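Local coordinates for protein mandelate racemase/muconate lactonizing enzyme (Roseovarius nubinhibens, PDB 2QDD) that is of uncharacterised function but belongs to the mandelate racemase/muconate lactonizing branch of the enolase superfamily and binds magnesium, probably for enzymatic catalysis, at residues 6-11 against 76-81; 122-127 against 306-311; 165-170 against 194-199. All coordinates share one frame; numbering follows the deposited sequence.

Contact 1: residues 6-11 against 76-81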
ATOM      1  N   THR A   6       5.357  18.047  48.620  1.00 41.39           N
ATOM      2  CA  THR A   6       4.967  18.817  49.794  1.00 45.82           C
ATOM      3  C   THR A   6       4.726  20.287  49.414  1.00 43.01           C
ATOM      4  O   THR A   6       3.819  20.938  49.952  1.00 43.73           O
ATOM      5  CB  THR A   6       6.025  18.614  50.930  1.00 47.14           C
ATOM      6  OG1 THR A   6       5.514  17.687  51.896  1.00 48.15           O
ATOM      7  CG2 THR A   6       6.442  19.911  51.617  1.00 52.14           C
ATOM      8  N   ARG A   7       5.519  20.774  48.458  1.00 40.22           N
ATOM      9  CA  ARG A   7       5.441  22.155  47.986  0.50 40.21           C
ATOM     10  C   ARG A   7       5.910  22.254  46.533  1.00 39.30           C
ATOM     11  O   ARG A   7       6.915  21.650  46.158  1.00 39.21           O
ATOM     12  CB  ARG A   7       6.311  23.055  48.868  0.50 43.15           C
ATOM     13  CG  ARG A   7       5.738  24.440  49.153  0.50 47.07           C
ATOM     14  CD  ARG A   7       5.919  24.846  50.620  0.50 52.43           C
ATOM     15  NE  ARG A   7       7.120  24.269  51.229  0.50 58.36           N
ATOM     16  CZ  ARG A   7       7.122  23.472  52.296  0.50 59.75           C
ATOM     17  NH1 ARG A   7       8.271  22.998  52.761  0.50 59.85           N
ATOM     18  NH2 ARG A   7       5.984  23.144  52.898  0.50 56.50           N
ATOM     19  N   LEU A   8       5.186  23.024  45.726  1.00 39.28           N
ATOM     20  CA  LEU A   8       5.676  23.449  44.419  1.00 36.08           C
ATOM     21  C   LEU A   8       5.814  24.961  44.381  1.00 37.19           C
ATOM     22  O   LEU A   8       4.866  25.685  44.685  1.00 41.16           O
ATOM     23  CB  LEU A   8       4.738  22.975  43.307  1.00 39.54           C
ATOM     24  CG  LEU A   8       4.280  21.512  43.336  1.00 41.53           C
ATOM     25  CD1 LEU A   8       3.130  21.303  42.403  1.00 44.06           C
ATOM     26  CD2 LEU A   8       5.397  20.579  42.975  1.00 45.87           C
ATOM     27  N   THR A   9       6.996  25.435  44.007  1.00 37.29           N
ATOM     28  CA  THR A   9       7.260  26.867  43.944  1.00 35.48           C
ATOM     29  C   THR A   9       7.715  27.262  42.550  1.00 36.46           C
ATOM     30  O   THR A   9       8.625  26.657  41.981  1.00 37.56           O
ATOM     31  CB  THR A   9       8.325  27.298  44.985  1.00 40.57           C
ATOM     32  OG1 THR A   9       8.024  26.706  46.255  1.00 36.84           O
ATOM     33  CG2 THR A   9       8.357  28.814  45.142  1.00 37.23           C
ATOM     34  N   VAL A  10       7.073  28.297  42.019  1.00 38.12           N
ATOM     35  CA  VAL A  10       7.248  28.725  40.637  1.00 33.41           C
ATOM     36  C   VAL A  10       7.982  30.071  40.641  1.00 35.80           C
ATOM     37  O   VAL A  10       7.610  30.983  41.375  1.00 36.36           O
ATOM     38  CB  VAL A  10       5.867  28.853  39.937  1.00 32.09           C
ATOM     39  CG1 VAL A  10       6.009  29.311  38.497  1.00 31.34           C
ATOM     40  CG2 VAL A  10       5.125  27.531  39.990  1.00 28.56           C
ATOM     41  N   PHE A  11       9.029  30.173  39.829  1.00 33.58           N
ATOM     42  CA  PHE A  11       9.781  31.410  39.657  1.00 35.35           C
ATOM     43  C   PHE A  11       9.703  31.825  38.198  1.00 35.72           C
ATOM     44  O   PHE A  11       9.527  30.985  37.322  1.00 40.16           O
ATOM     45  CB  PHE A  11      11.253  31.209  40.044  1.00 37.45           C
ATOM     46  CG  PHE A  11      11.462  30.840  41.489  1.00 36.44           C
ATOM     47  CD1 PHE A  11      11.754  31.818  42.431  1.00 39.38           C
ATOM     48  CD2 PHE A  11      11.376  29.514  41.907  1.00 32.17           C
ATOM     49  CE1 PHE A  11      11.948  31.483  43.769  1.00 42.03           C
ATOM     50  CE2 PHE A  11      11.564  29.172  43.241  1.00 33.37           C
ATOM     51  CZ  PHE A  11      11.854  30.157  44.173  1.00 40.79           C
ATOM     52  N   PRO A  76      -2.616  21.075  42.523  1.00 31.05           N
ATOM     53  CA  PRO A  76      -3.402  20.270  43.484  1.00 31.52           C
ATOM     54  C   PRO A  76      -3.272  18.751  43.332  1.00 35.59           C
ATOM     55  O   PRO A  76      -3.477  18.011  44.301  1.00 40.15           O
ATOM     56  CB  PRO A  76      -4.852  20.691  43.199  1.00 30.69           C
ATOM     57  CG  PRO A  76      -4.745  22.039  42.605  1.00 34.63           C
ATOM     58  CD  PRO A  76      -3.486  22.024  41.794  1.00 29.20           C
ATOM     59  N   HIS A  77      -2.930  18.299  42.127  1.00 36.16           N
ATOM     60  CA  HIS A  77      -2.877  16.881  41.811  1.00 31.65           C
ATOM     61  C   HIS A  77      -1.488  16.293  41.995  1.00 29.31           C
ATOM     62  O   HIS A  77      -1.347  15.093  42.222  1.00 36.80           O
ATOM     63  CB  HIS A  77      -3.420  16.644  40.403  1.00 29.25           C
ATOM     64  CG  HIS A  77      -4.799  17.196  40.204  1.00 34.66           C
ATOM     65  ND1 HIS A  77      -5.036  18.425  39.625  1.00 31.85           N
ATOM     66  CD2 HIS A  77      -6.014  16.701  40.545  1.00 31.59           C
ATOM     67  CE1 HIS A  77      -6.337  18.655  39.601  1.00 33.65           C
ATOM     68  NE2 HIS A  77      -6.952  17.624  40.152  1.00 35.66           N
ATOM     69  N   LEU A  78      -0.471  17.149  41.915  1.00 34.28           N
ATOM     70  CA  LEU A  78       0.925  16.754  42.130  1.00 35.00           C
ATOM     71  C   LEU A  78       1.311  16.692  43.604  1.00 38.93           C
ATOM     72  O   LEU A  78       2.157  15.883  43.996  1.00 37.97           O
ATOM     73  CB  LEU A  78       1.874  17.707  41.403  1.00 29.89           C
ATOM     74  CG  LEU A  78       1.712  17.805  39.887  1.00 44.90           C
ATOM     75  CD1 LEU A  78       2.447  19.030  39.365  1.00 52.46           C
ATOM     76  CD2 LEU A  78       2.190  16.530  39.196  1.00 50.08           C
ATOM     77  N   LEU A  79       0.705  17.569  44.404  1.00 38.07           N
ATOM     78  CA  LEU A  79       0.793  17.505  45.862  1.00 39.40           C
ATOM     79  C   LEU A  79       0.344  16.135  46.372  1.00 37.78           C
ATOM     80  O   LEU A  79      -0.747  15.662  46.041  1.00 39.45           O
ATOM     81  CB  LEU A  79      -0.054  18.619  46.492  1.00 37.10           C
ATOM     82  CG  LEU A  79       0.566  19.943  46.967  1.00 39.05           C
ATOM     83  CD1 LEU A  79       1.956  20.253  46.399  1.00 36.88           C
ATOM     84  CD2 LEU A  79      -0.395  21.093  46.717  1.00 29.87           C
ATOM     85  N   GLY A  80       1.211  15.494  47.150  1.00 36.62           N
ATOM     86  CA  GLY A  80       0.914  14.184  47.718  1.00 34.48           C
ATOM     87  C   GLY A  80       1.433  12.988  46.935  1.00 35.37           C
ATOM     88  O   GLY A  80       1.408  11.861  47.437  1.00 42.16           O
ATOM     89  N   LEU A  81       1.891  13.218  45.707  1.00 36.03           N
ATOM     90  CA  LEU A  81       2.477  12.150  44.895  1.00 35.71           C
ATOM     91  C   LEU A  81       3.867  11.772  45.402  1.00 37.21           C
ATOM     92  O   LEU A  81       4.607  12.626  45.907  1.00 35.32           O
ATOM     93  CB  LEU A  81       2.557  12.551  43.417  1.00 31.04           C
ATOM     94  CG  LEU A  81       1.287  12.842  42.616  1.00 31.37           C
ATOM     95  CD1 LEU A  81       1.638  13.118  41.163  1.00 32.70           C
ATOM     96  CD2 LEU A  81       0.259  11.730  42.706  1.00 34.17           C
TER
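Thr6 meets Leu79 through its backbone alone: the side chain of Thr6 is directed away, and its carbonyl O lies 4.1 Å from Leu79 CD1. The next peptide nitrogen, Arg7 N, is equally close to that same methyl, which therefore rests on the Thr6-Arg7 peptide link. Both residues face Asp41 of the adjacent strand in a classic beta bulge, so the methyl touches the backbone just where the strand is locally distorted. Leu8 then carries most of the apolar contact. Its CG stands anti to the carbonyl carbon (chi1 -47°), which sends the branched end toward residues 76-81, where it engages two successive leucines. CG passes 4.0 Å from Leu79 CD1, the two side chains running past one another in opposite senses. CD1 instead reaches Leu78, 3.9 Å from Leu78 CD1 and as near to Leu78 CB, with the two side chains roughly perpendicular. Beyond Leu8 the strand draws away from residues 76-81.

What presents the two leucines is the C-terminal end of helix 64-78. Leu79 is the first residue to abandon helical backbone angles, and a type II turn from Leu78 to Leu81 follows, closed by Leu81 N to Leu78 O at 3.2 Å. Gly80 takes the third position of that turn with phi 95°, a backbone setting that suits glycine. No hydrogen bond crosses the contact; leucine methyls pack against one another and against the Thr6-Arg7 peptide.

Strand 5-22 is an inner strand of the antiparallel sheet, between 29-42 and 367-370, and Leu8 also touches Ile40 there. On the helical side Leu78 leans on Met93 of helix 86-96, so the contact joins the sheet of the N-terminal, enolase-type domain to its helices.

Contact 2: residues 122-127 against 306-311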
ATOM      1  N   PRO A 122      23.810  10.129  39.193  1.00 30.68           N
ATOM      2  CA  PRO A 122      23.598  11.160  38.188  1.00 31.43           C
ATOM      3  C   PRO A 122      22.577  10.723  37.144  1.00 30.70           C
ATOM      4  O   PRO A 122      22.425   9.526  36.895  1.00 30.95           O
ATOM      5  CB  PRO A 122      24.981  11.316  37.552  1.00 23.50           C
ATOM      6  CG  PRO A 122      25.660  10.034  37.811  1.00 28.29           C
ATOM      7  CD  PRO A 122      25.174   9.572  39.130  1.00 30.76           C
ATOM      8  N   LEU A 123      21.890  11.691  36.547  1.00 31.16           N
ATOM      9  CA  LEU A 123      20.818  11.402  35.599  1.00 36.20           C
ATOM     10  C   LEU A 123      21.268  10.560  34.404  1.00 31.56           C
ATOM     11  O   LEU A 123      20.539   9.672  33.980  1.00 31.52           O
ATOM     12  CB  LEU A 123      20.122  12.686  35.148  1.00 35.18           C
ATOM     13  CG  LEU A 123      18.710  12.973  35.664  1.00 44.23           C
ATOM     14  CD1 LEU A 123      18.587  12.756  37.152  1.00 35.41           C
ATOM     15  CD2 LEU A 123      18.305  14.392  35.318  1.00 42.72           C
ATOM     16  N   TRP A 124      22.484  10.802  33.906  1.00 32.53           N
ATOM     17  CA  TRP A 124      23.047  10.013  32.799  1.00 33.49           C
ATOM     18  C   TRP A 124      23.196   8.521  33.095  1.00 31.00           C
ATOM     19  O   TRP A 124      23.138   7.699  32.177  1.00 30.22           O
ATOM     20  CB  TRP A 124      24.361  10.607  32.262  1.00 28.64           C
ATOM     21  CG  TRP A 124      25.467  10.708  33.277  1.00 30.17           C
ATOM     22  CD1 TRP A 124      25.832  11.823  33.977  1.00 28.10           C
ATOM     23  CD2 TRP A 124      26.355   9.662  33.701  1.00 21.88           C
ATOM     24  NE1 TRP A 124      26.884  11.539  34.808  1.00 30.09           N
ATOM     25  CE2 TRP A 124      27.222  10.219  34.665  1.00 28.70           C
ATOM     26  CE3 TRP A 124      26.496   8.310  33.369  1.00 24.04           C
ATOM     27  CZ2 TRP A 124      28.217   9.469  35.300  1.00 26.82           C
ATOM     28  CZ3 TRP A 124      27.480   7.564  34.010  1.00 32.05           C
ATOM     29  CH2 TRP A 124      28.334   8.151  34.957  1.00 27.30           C
ATOM     30  N   GLN A 125      23.382   8.180  34.369  1.00 32.40           N
ATOM     31  CA  GLN A 125      23.452   6.785  34.799  1.00 34.03           C
ATOM     32  C   GLN A 125      22.077   6.143  34.955  1.00 33.83           C
ATOM     33  O   GLN A 125      21.891   4.967  34.620  1.00 38.00           O
ATOM     34  CB  GLN A 125      24.249   6.652  36.095  1.00 29.05           C
ATOM     35  CG  GLN A 125      24.555   5.214  36.475  1.00 29.68           C
ATOM     36  CD  GLN A 125      25.886   5.057  37.180  1.00 36.68           C
ATOM     37  OE1 GLN A 125      26.718   4.241  36.782  1.00 33.89           O
ATOM     38  NE2 GLN A 125      26.094   5.836  38.232  1.00 30.36           N
ATOM     39  N   LEU A 126      21.117   6.913  35.458  1.00 34.47           N
ATOM     40  CA  LEU A 126      19.725   6.458  35.532  1.00 34.99           C
ATOM     41  C   LEU A 126      19.136   6.240  34.143  1.00 32.50           C
ATOM     42  O   LEU A 126      18.274   5.380  33.955  1.00 28.80           O
ATOM     43  CB  LEU A 126      18.864   7.451  36.316  1.00 35.42           C
ATOM     44  CG  LEU A 126      18.953   7.433  37.843  1.00 33.43           C
ATOM     45  CD1 LEU A 126      18.131   8.574  38.403  1.00 27.62           C
ATOM     46  CD2 LEU A 126      18.474   6.108  38.410  1.00 39.70           C
ATOM     47  N   LEU A 127      19.630   7.014  33.180  1.00 28.26           N
ATOM     48  CA  LEU A 127      19.259   6.869  31.781  1.00 30.56           C
ATOM     49  C   LEU A 127      20.078   5.808  31.041  1.00 29.64           C
ATOM     50  O   LEU A 127      19.837   5.537  29.869  1.00 34.20           O
ATOM     51  CB  LEU A 127      19.327   8.228  31.075  1.00 26.90           C
ATOM     52  CG  LEU A 127      18.295   9.228  31.609  1.00 29.15           C
ATOM     53  CD1 LEU A 127      18.689  10.665  31.314  1.00 32.33           C
ATOM     54  CD2 LEU A 127      16.895   8.915  31.096  1.00 30.63           C
ATOM     55  N   ALA A 306      18.954  17.875  29.283  1.00 28.38           N
ATOM     56  CA  ALA A 306      18.981  17.250  27.968  1.00 31.03           C
ATOM     57  C   ALA A 306      20.342  16.646  27.628  1.00 31.59           C
ATOM     58  O   ALA A 306      20.421  15.663  26.890  1.00 36.38           O
ATOM     59  CB  ALA A 306      18.564  18.247  26.918  1.00 25.20           C
ATOM     60  N   LEU A 307      21.408  17.231  28.174  1.00 33.07           N
ATOM     61  CA  LEU A 307      22.767  16.723  27.974  1.00 30.04           C
ATOM     62  C   LEU A 307      23.047  15.422  28.718  1.00 26.46           C
ATOM     63  O   LEU A 307      23.882  14.632  28.290  1.00 30.09           O
ATOM     64  CB  LEU A 307      23.820  17.776  28.326  1.00 31.64           C
ATOM     65  CG  LEU A 307      25.085  17.677  27.467  1.00 41.61           C
ATOM     66  CD1 LEU A 307      25.093  18.724  26.372  1.00 47.09           C
ATOM     67  CD2 LEU A 307      26.323  17.782  28.317  1.00 44.95           C
ATOM     68  N   HIS A 308      22.340  15.203  29.823  1.00 24.46           N
ATOM     69  CA  HIS A 308      22.296  13.899  30.484  1.00 28.40           C
ATOM     70  C   HIS A 308      21.729  12.802  29.573  1.00 30.72           C
ATOM     71  O   HIS A 308      22.229  11.671  29.575  1.00 28.60           O
ATOM     72  CB  HIS A 308      21.463  13.976  31.772  1.00 26.94           C
ATOM     73  CG  HIS A 308      22.216  14.496  32.959  1.00 33.53           C
ATOM     74  ND1 HIS A 308      23.214  13.781  33.583  1.00 35.78           N
ATOM     75  CD2 HIS A 308      22.092  15.650  33.657  1.00 31.44           C
ATOM     76  CE1 HIS A 308      23.682  14.477  34.603  1.00 36.72           C
ATOM     77  NE2 HIS A 308      23.018  15.616  34.669  1.00 29.37           N
ATOM     78  N   LEU A 309      20.682  13.141  28.812  1.00 31.03           N
ATOM     79  CA  LEU A 309      20.112  12.230  27.815  1.00 24.70           C
ATOM     80  C   LEU A 309      21.046  12.041  26.622  1.00 21.65           C
ATOM     81  O   LEU A 309      21.249  10.918  26.169  1.00 23.14           O
ATOM     82  CB  LEU A 309      18.727  12.708  27.354  1.00 23.24           C
ATOM     83  CG  LEU A 309      17.855  11.682  26.615  1.00 27.55           C
ATOM     84  CD1 LEU A 309      17.453  10.520  27.503  1.00 18.14           C
ATOM     85  CD2 LEU A 309      16.622  12.342  26.037  1.00 29.29           C
ATOM     86  N   ALA A 310      21.606  13.144  26.129  1.00 21.47           N
ATOM     87  CA  ALA A 310      22.617  13.117  25.067  1.00 26.11           C
ATOM     88  C   ALA A 310      23.828  12.215  25.368  1.00 31.41           C
ATOM     89  O   ALA A 310      24.247  11.435  24.512  1.00 37.17           O
ATOM     90  CB  ALA A 310      23.071  14.535  24.731  1.00 18.67           C
ATOM     91  N   ALA A 311      24.362  12.308  26.586  1.00 32.57           N
ATOM     92  CA  ALA A 311      25.563  11.560  26.983  1.00 30.24           C
ATOM     93  C   ALA A 311      25.306  10.071  27.152  1.00 31.83           C
ATOM     94  O   ALA A 311      26.177   9.252  26.868  1.00 35.62           O
ATOM     95  CB  ALA A 311      26.151  12.136  28.257  1.00 32.67           C
TER
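The imidazole of His308 has the CB of Leu123 over one face, 3.7 Å from the ring centroid and 18° off the normal, a CH-pi contact. At its edge, in the ring plane, is the CB of Trp124. The indole of Trp124 lies nearly parallel to the imidazole, at 13°, yet the rings meet rim to rim and do not stack: Trp124 CD1 is 3.3 Å from His308 ND1. Pro122 CG and Gln125 CB lie over one face of the indole. Trp124 CG is flanked by both its own backbone N and C (chi1 60°), which swings the indole alongside the histidine.

The same ND1 takes a weak, bent hydrogen bond from Trp124 N at 3.1 Å. This N-H belongs to the first turn of helix 123-126, two residues after the N-cap Pro122. The other ring nitrogen, NE2, donates to Leu353 O, which helps fix the imidazole's rotation and is consistent with ND1 as acceptor. Further along, Leu127 CD2 meets Leu309 CD1 at 4.0 Å, the two side chains crossing at about a right angle.

Helix 274-287 flanks the contact, touching Leu123 through Leu274 and Leu309 through Ala277. Trp112 of helix 101-119 backs Leu127, while Ile293 of strand 290-293 meets Leu309, so helix 123-126 sits between helix 101-119 and the barrel helices 274-287 and 300-311.

Contact 3: residues 165-170 against 194-199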
ATOM      1  N   SER A 165      25.301  24.437  12.449  1.00 39.63           N
ATOM      2  CA  SER A 165      23.938  24.585  11.974  1.00 35.54           C
ATOM      3  C   SER A 165      23.836  25.865  11.152  1.00 35.19           C
ATOM      4  O   SER A 165      23.770  26.961  11.706  1.00 32.55           O
ATOM      5  CB  SER A 165      22.973  24.629  13.162  1.00 35.12           C
ATOM      6  OG  SER A 165      21.664  24.273  12.769  1.00 46.53           O
ATOM      7  N   ALA A 166      23.840  25.714   9.830  1.00 32.81           N
ATOM      8  CA  ALA A 166      23.672  26.836   8.915  1.00 34.68           C
ATOM      9  C   ALA A 166      22.194  27.115   8.661  1.00 37.43           C
ATOM     10  O   ALA A 166      21.458  26.251   8.183  1.00 39.00           O
ATOM     11  CB  ALA A 166      24.400  26.564   7.609  1.00 33.12           C
ATOM     12  N   LYS A 167      21.767  28.329   8.989  1.00 42.83           N
ATOM     13  CA  LYS A 167      20.355  28.699   8.916  1.00 44.12           C
ATOM     14  C   LYS A 167      20.026  29.266   7.535  1.00 47.19           C
ATOM     15  O   LYS A 167      20.488  30.348   7.169  1.00 47.69           O
ATOM     16  CB  LYS A 167      19.997  29.702  10.016  1.00 42.49           C
ATOM     17  CG  LYS A 167      20.545  29.364  11.394  1.00 46.90           C
ATOM     18  CD  LYS A 167      19.651  28.395  12.145  1.00 51.14           C
ATOM     19  CE  LYS A 167      20.406  27.745  13.299  1.00 51.22           C
ATOM     20  NZ  LYS A 167      19.576  26.717  13.990  1.00 62.68           N
ATOM     21  N   ILE A 168      19.245  28.511   6.766  1.00 47.23           N
ATOM     22  CA  ILE A 168      18.815  28.926   5.431  1.00 45.70           C
ATOM     23  C   ILE A 168      17.287  28.979   5.369  1.00 49.30           C
ATOM     24  O   ILE A 168      16.616  28.802   6.390  1.00 51.49           O
ATOM     25  CB  ILE A 168      19.375  27.997   4.325  1.00 46.44           C
ATOM     26  CG1 ILE A 168      18.959  26.544   4.573  1.00 41.47           C
ATOM     27  CG2 ILE A 168      20.898  28.132   4.218  1.00 47.65           C
ATOM     28  CD1 ILE A 168      18.985  25.687   3.344  1.00 36.22           C
ATOM     29  N   GLY A 169      16.741  29.230   4.180  1.00 54.34           N
ATOM     30  CA  GLY A 169      15.291  29.294   3.993  1.00 60.29           C
ATOM     31  C   GLY A 169      14.799  30.660   3.549  1.00 65.17           C
ATOM     32  O   GLY A 169      15.581  31.606   3.430  1.00 65.47           O
ATOM     33  N   GLY A 170      13.493  30.759   3.317  1.00 70.65           N
ATOM     34  CA  GLY A 170      12.922  31.830   2.501  1.00 75.65           C
ATOM     35  C   GLY A 170      12.485  31.315   1.142  1.00 79.54           C
ATOM     36  O   GLY A 170      12.952  30.267   0.688  1.00 80.23           O
ATOM     37  N   THR A 194      24.770  20.937   9.185  1.00 33.24           N
ATOM     38  CA  THR A 194      23.343  20.729   8.998  1.00 38.89           C
ATOM     39  C   THR A 194      22.759  22.025   8.434  1.00 39.14           C
ATOM     40  O   THR A 194      23.002  23.101   8.976  1.00 38.32           O
ATOM     41  CB  THR A 194      22.663  20.375  10.355  1.00 41.45           C
ATOM     42  OG1 THR A 194      23.223  19.159  10.867  1.00 49.55           O
ATOM     43  CG2 THR A 194      21.148  20.200  10.209  1.00 44.48           C
ATOM     44  N   PHE A 195      22.003  21.922   7.343  1.00 37.47           N
ATOM     45  CA  PHE A 195      21.229  23.054   6.840  1.00 31.31           C
ATOM     46  C   PHE A 195      19.844  23.076   7.450  1.00 31.12           C
ATOM     47  O   PHE A 195      19.008  22.224   7.144  1.00 31.30           O
ATOM     48  CB  PHE A 195      21.158  23.050   5.312  1.00 29.51           C
ATOM     49  CG  PHE A 195      22.490  23.232   4.651  1.00 32.64           C
ATOM     50  CD1 PHE A 195      23.181  22.140   4.153  1.00 26.21           C
ATOM     51  CD2 PHE A 195      23.062  24.495   4.547  1.00 25.75           C
ATOM     52  CE1 PHE A 195      24.421  22.297   3.547  1.00 37.65           C
ATOM     53  CE2 PHE A 195      24.300  24.666   3.943  1.00 36.42           C
ATOM     54  CZ  PHE A 195      24.985  23.564   3.442  1.00 33.07           C
ATOM     55  N   ASP A 196      19.623  24.059   8.324  1.00 31.56           N
ATOM     56  CA  ASP A 196      18.381  24.195   9.080  1.00 36.08           C
ATOM     57  C   ASP A 196      17.468  25.231   8.423  1.00 35.02           C
ATOM     58  O   ASP A 196      17.785  26.423   8.355  1.00 37.08           O
ATOM     59  CB  ASP A 196      18.679  24.560  10.540  1.00 36.31           C
ATOM     60  CG  ASP A 196      17.422  24.682  11.398  1.00 50.20           C
ATOM     61  OD1 ASP A 196      16.343  24.165  11.019  1.00 50.06           O
ATOM     62  OD2 ASP A 196      17.521  25.299  12.481  1.00 62.78           O
ATOM     63  N   VAL A 197      16.331  24.743   7.946  1.00 32.49           N
ATOM     64  CA  VAL A 197      15.437  25.490   7.073  1.00 33.00           C
ATOM     65  C   VAL A 197      14.378  26.136   7.957  1.00 36.94           C
ATOM     66  O   VAL A 197      13.800  27.170   7.598  1.00 39.58           O
ATOM     67  CB  VAL A 197      14.780  24.532   6.041  1.00 32.68           C
ATOM     68  CG1 VAL A 197      13.815  25.253   5.133  1.00 26.08           C
ATOM     69  CG2 VAL A 197      15.848  23.820   5.218  1.00 34.00           C
ATOM     70  N   ASN A 198      14.185  25.522   9.130  1.00 40.57           N
ATOM     71  CA  ASN A 198      13.111  25.835  10.071  0.50 40.47           C
ATOM     72  C   ASN A 198      11.766  26.146   9.453  1.00 41.16           C
ATOM     73  O   ASN A 198      11.186  27.224   9.636  1.00 42.06           O
ATOM     74  CB  ASN A 198      13.525  26.868  11.115  0.50 41.05           C
ATOM     75  CG  ASN A 198      13.219  26.407  12.528  0.50 40.56           C
ATOM     76  OD1 ASN A 198      14.112  26.343  13.377  0.50 38.31           O
ATOM     77  ND2 ASN A 198      11.948  26.074  12.789  0.50 19.14           N
ATOM     78  N   ARG A 199      11.274  25.154   8.705  1.00 38.79           N
ATOM     79  CA  ARG A 199       9.912  25.127   8.142  1.00 33.95           C
ATOM     80  C   ARG A 199       9.584  26.203   7.098  1.00 31.78           C
ATOM     81  O   ARG A 199       8.422  26.388   6.743  1.00 39.53           O
ATOM     82  CB  ARG A 199       8.839  25.071   9.241  1.00 31.42           C
ATOM     83  CG  ARG A 199       9.033  23.952  10.246  1.00 29.61           C
ATOM     84  CD  ARG A 199       8.075  24.074  11.407  1.00 35.19           C
ATOM     85  NE  ARG A 199       8.557  25.046  12.384  1.00 31.08           N
ATOM     86  CZ  ARG A 199       7.961  25.319  13.541  1.00 35.09           C
ATOM     87  NH1 ARG A 199       8.495  26.218  14.359  1.00 34.13           N
ATOM     88  NH2 ARG A 199       6.845  24.691  13.890  1.00 27.98           N
TER
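Lys167 and Asp196 form a salt bridge, their side chains lying side by side and pointing the same way. Lys167 NZ is 2.9 Å from Asp196 OD2 and meets the anti lone pair of that oxygen. The lysine chain bends at its second torsion (chi2 -84°), bringing NZ back over its own strand, where it also makes a weak hydrogen bond to Ser165 OG. The other carboxylate oxygen, Asp196 OD1, accepts from Asn198 N at 3.2 Å in an Asx turn, the donor lying above the carboxylate plane. Both oxygens of this magnesium ligand are thus held by neighbours, which probably steadies its orientation. OD1 also lies close to Glu220, another magnesium ligand; no metal is bound to this chain in the model.

The backbones pair as parallel strands. Ala166 N bonds to Thr194 O at 2.9 Å; Asp196 N returns a bond to Ala166 O, and Ile168 N binds Asp196 O at 3.0 Å. Strand 163-167, helix 173-185 and strand 192-196 make one beta-alpha-beta crossover of the enolase-superfamily barrel, with Ser165, Lys167, Thr194 and Asp196 on one face of the sheet, Ala166 and Phe195 on the other. The unit illustrates a general principle of such barrels: a metal-binding carboxylate, here Asp196, is placed at the C-terminal end of its strand.

Hydrocarbon contacts occupy the Phe195 side, against helix 173-185. Ala166 CB approaches Phe195 CD2 at 3.9 Å, obliquely to the ring. With chi1 at 57°, the longer branch of Ile168 turns toward the second strand and brings CD1 to 3.9 Å from Phe195 CB. The same methyl lies 4.1 Å from Val197 CG2. Ile183 of the helix touches both Ala166 and Phe195.

In the fold
The three contacts follow one chain from its N-terminal domain into its barrel. Contact 1 closes first, entirely within the N-terminal domain; its centre is about 25 Å from that of contact 2 and about 40 Å from that of contact 3, and it lies away from the metal site. Contact 2 joins helix 123-126 to barrel helix 300-311, closing a long loop that contains contact 3. Contacts 2 and 3 lie on opposite sides of the chain's centre, their nearest atoms about 15 Å apart. Contact 3 alone holds a magnesium ligand, Asp196, whose side chain is about 3 Å from that of Glu220 and about 5 Å from that of Glu244.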